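Local coordinates for glyoxalase family protein (Listeria monocytogenes, PDB 2P7O), which catalyses the hydration of the antibiotic fosfomycin, probably with manganese as cofactor, and so makes the bacterium resistant to the drug, at residues 47-51 against 52-56. Sequence-based numbering, arbitrary orientation. Where two conformers were deposited one is given.
Sequences FLIAG and LWICI
Phe47 and Ile54 form a hydrogen-bonded pair in an antiparallel beta hairpin: Phe47 N donates to Ile54 O at 2.8 Å, and Ile54 N returns a bond to Phe47 O. On the buried face shared with Ile49 and Ile54, which suits large apolar residues, the Phe47 ring turns an edge to Ile56, whose CD1 lies 3.6 Å from Phe47 CE1; both side chains pack on helix 15-26. Leu48, on the other face, is paired with Trp53 without hydrogen bonds between them. With CG anti to its carbonyl carbon (chi1 -60°), its branched end runs beside the indole. CD2 makes a CH-pi contact 3.5 Å from the centroid of the Trp53 six-membered ring, 23° off its normal, while CD1 lies near CZ2 and CH2 at the outer rim. Leu48 CA also makes a CA-H...O contact with Leu52 O, 3.3 Å away. Ile49 returns to the buried face, where its CD1 meets Ile54 CG2 at 3.8 Å and Phe72 of strand 69-73 packs against Ile49 and Leu52. Its N bonds to Leu52 O, while Ile49 O accepts Leu52 N (2.8 Å) from above the carbonyl plane, closing a type I' turn. Ala50 adopts the left-handed conformation this turn requires, and Gly51, lacking a side chain, holds phi 98° without crowding Ala50 O. Trp53 packs near His7, a probable manganese ligand, and on Leu124 of the second subunit. Four backbone bonds thus tie the strands and satisfy their polar atoms, leaving apolar groups to fill the buried face and a CH-pi contact to steady the indole on the other.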
ATOM      1  N   PHE A  47       0.207 -11.822   7.493  1.00 20.80           N
ATOM      2  CA  PHE A  47      -1.234 -12.026   7.579  1.00 21.78           C
ATOM      3  C   PHE A  47      -1.794 -12.042   6.149  1.00 23.83           C
ATOM      4  O   PHE A  47      -1.143 -11.634   5.170  1.00 25.64           O
ATOM      5  CB  PHE A  47      -1.933 -10.854   8.272  1.00 21.79           C
ATOM      6  CG  PHE A  47      -1.539 -10.651   9.727  1.00 20.91           C
ATOM      7  CD1 PHE A  47      -0.455  -9.869  10.042  1.00 21.03           C
ATOM      8  CD2 PHE A  47      -2.260 -11.266  10.729  1.00 20.54           C
ATOM      9  CE1 PHE A  47      -0.076  -9.769  11.357  1.00 20.71           C
ATOM     10  CE2 PHE A  47      -1.880 -11.161  12.067  1.00 22.31           C
ATOM     11  CZ  PHE A  47      -0.758 -10.423  12.391  1.00 20.49           C
ATOM     12  N   LEU A  48      -2.983 -12.597   6.012  1.00 19.49           N
ATOM     13  CA  LEU A  48      -3.765 -12.611   4.810  1.00 17.13           C
ATOM     14  C   LEU A  48      -5.066 -11.856   5.122  1.00 18.81           C
ATOM     15  O   LEU A  48      -5.733 -12.213   6.115  1.00 21.74           O
ATOM     16  CB  LEU A  48      -4.246 -14.021   4.412  1.00 24.56           C
ATOM     17  CG  LEU A  48      -3.077 -14.978   4.179  1.00 32.98           C
ATOM     18  CD1 LEU A  48      -3.367 -16.177   3.304  1.00 37.56           C
ATOM     19  CD2 LEU A  48      -2.066 -14.044   3.556  1.00 46.43           C
ATOM     20  N   ILE A  49      -5.388 -10.945   4.226  1.00 21.32           N
ATOM     21  CA  ILE A  49      -6.626 -10.168   4.249  1.00 20.13           C
ATOM     22  C   ILE A  49      -7.221 -10.196   2.831  1.00 20.43           C
ATOM     23  O   ILE A  49      -6.734  -9.500   1.935  1.00 23.20           O
ATOM     24  CB  ILE A  49      -6.324  -8.722   4.673  1.00 18.50           C
ATOM     25  CG1 ILE A  49      -5.530  -8.618   5.988  1.00 19.55           C
ATOM     26  CG2 ILE A  49      -7.635  -7.922   4.785  1.00 22.34           C
ATOM     27  CD1 ILE A  49      -5.252  -7.176   6.342  1.00 21.96           C
ATOM     28  N   ALA A  50      -8.236 -11.052   2.728  1.00 21.84           N
ATOM     29  CA  ALA A  50      -9.009 -11.164   1.494  1.00 21.27           C
ATOM     30  C   ALA A  50      -8.060 -11.316   0.301  1.00 20.97           C
ATOM     31  O   ALA A  50      -8.191 -10.664  -0.734  1.00 25.64           O
ATOM     32  CB  ALA A  50      -9.898  -9.954   1.336  1.00 21.59           C
ATOM     33  N   GLY A  51      -7.039 -12.127   0.544  1.00 26.41           N
ATOM     34  CA  GLY A  51      -6.135 -12.506  -0.571  1.00 23.58           C
ATOM     35  C   GLY A  51      -4.863 -11.668  -0.607  1.00 21.42           C
ATOM     36  O   GLY A  51      -3.877 -11.956  -1.326  1.00 30.23           O
ATOM     37  N   LEU A  52      -4.884 -10.547   0.092  1.00 22.55           N
ATOM     38  CA  LEU A  52      -3.663  -9.733   0.128  1.00 20.46           C
ATOM     39  C   LEU A  52      -2.760 -10.308   1.234  1.00 18.31           C
ATOM     40  O   LEU A  52      -3.198 -10.490   2.383  1.00 19.91           O
ATOM     41  CB  LEU A  52      -3.999  -8.273   0.455  1.00 21.53           C
ATOM     42  CG  LEU A  52      -2.854  -7.372   0.960  1.00 23.78           C
ATOM     43  CD1 LEU A  52      -1.891  -7.057  -0.175  1.00 31.01           C
ATOM     44  CD2 LEU A  52      -3.432  -6.138   1.631  1.00 31.74           C
ATOM     45  N   TRP A  53      -1.503 -10.553   0.895  1.00 16.37           N
ATOM     46  CA  TRP A  53      -0.441 -10.911   1.812  1.00 18.58           C
ATOM     47  C   TRP A  53       0.178  -9.662   2.421  1.00 15.71           C
ATOM     48  O   TRP A  53       0.834  -8.872   1.728  1.00 21.77           O
ATOM     49  CB  TRP A  53       0.648 -11.740   1.090  1.00 17.92           C
ATOM     50  CG  TRP A  53       0.157 -13.099   0.661  1.00 17.85           C
ATOM     51  CD1 TRP A  53      -0.516 -13.348  -0.526  1.00 19.80           C
ATOM     52  CD2 TRP A  53       0.309 -14.377   1.311  1.00 19.68           C
ATOM     53  NE1 TRP A  53      -0.791 -14.695  -0.613  1.00 22.57           N
ATOM     54  CE2 TRP A  53      -0.302 -15.335   0.493  1.00 24.96           C
ATOM     55  CE3 TRP A  53       0.926 -14.800   2.513  1.00 24.62           C
ATOM     56  CZ2 TRP A  53      -0.365 -16.706   0.815  1.00 27.38           C
ATOM     57  CZ3 TRP A  53       0.859 -16.145   2.843  1.00 26.61           C
ATOM     58  CH2 TRP A  53       0.225 -17.074   2.002  1.00 28.80           C
ATOM     59  N   ILE A  54      -0.055  -9.513   3.730  1.00 19.92           N
ATOM     60  CA  ILE A  54       0.522  -8.344   4.376  1.00 19.66           C
ATOM     61  C   ILE A  54       1.549  -8.734   5.424  1.00 20.70           C
ATOM     62  O   ILE A  54       1.279  -9.592   6.285  1.00 18.06           O
ATOM     63  CB  ILE A  54      -0.569  -7.402   4.888  1.00 21.73           C
ATOM     64  CG1 ILE A  54       0.024  -6.130   5.530  1.00 24.45           C
ATOM     65  CG2 ILE A  54      -1.581  -8.073   5.785  1.00 28.73           C
ATOM     66  CD1 ILE A  54      -0.795  -4.864   5.315  1.00 28.96           C
ATOM     67  N   CYS A  55       2.742  -8.136   5.297  1.00 16.68           N
ATOM     68  CA  CYS A  55       3.762  -8.349   6.332  1.00 19.40           C
ATOM     69  C   CYS A  55       3.833  -7.134   7.227  1.00 18.46           C
ATOM     70  O   CYS A  55       3.825  -5.966   6.729  1.00 20.98           O
ATOM     71  CB  CYS A  55       5.130  -8.512   5.593  1.00 21.02           C
ATOM     72  SG  CYS A  55       6.546  -8.452   6.694  1.00 21.79           S
ATOM     73  N   ILE A  56       3.893  -7.369   8.536  1.00 18.90           N
ATOM     74  CA  ILE A  56       4.236  -6.232   9.402  1.00 19.82           C
ATOM     75  C   ILE A  56       5.553  -6.533  10.116  1.00 20.12           C
ATOM     76  O   ILE A  56       5.815  -7.698  10.377  1.00 22.14           O
ATOM     77  CB  ILE A  56       3.195  -5.909  10.483  0.62 18.84           C
ATOM     78  CG1 ILE A  56       2.827  -7.154  11.298  0.62 21.34           C
ATOM     79  CG2 ILE A  56       1.980  -5.230   9.865  0.62 15.88           C
ATOM     80  CD1 ILE A  56       1.784  -6.857  12.349  0.62 20.45           C
TER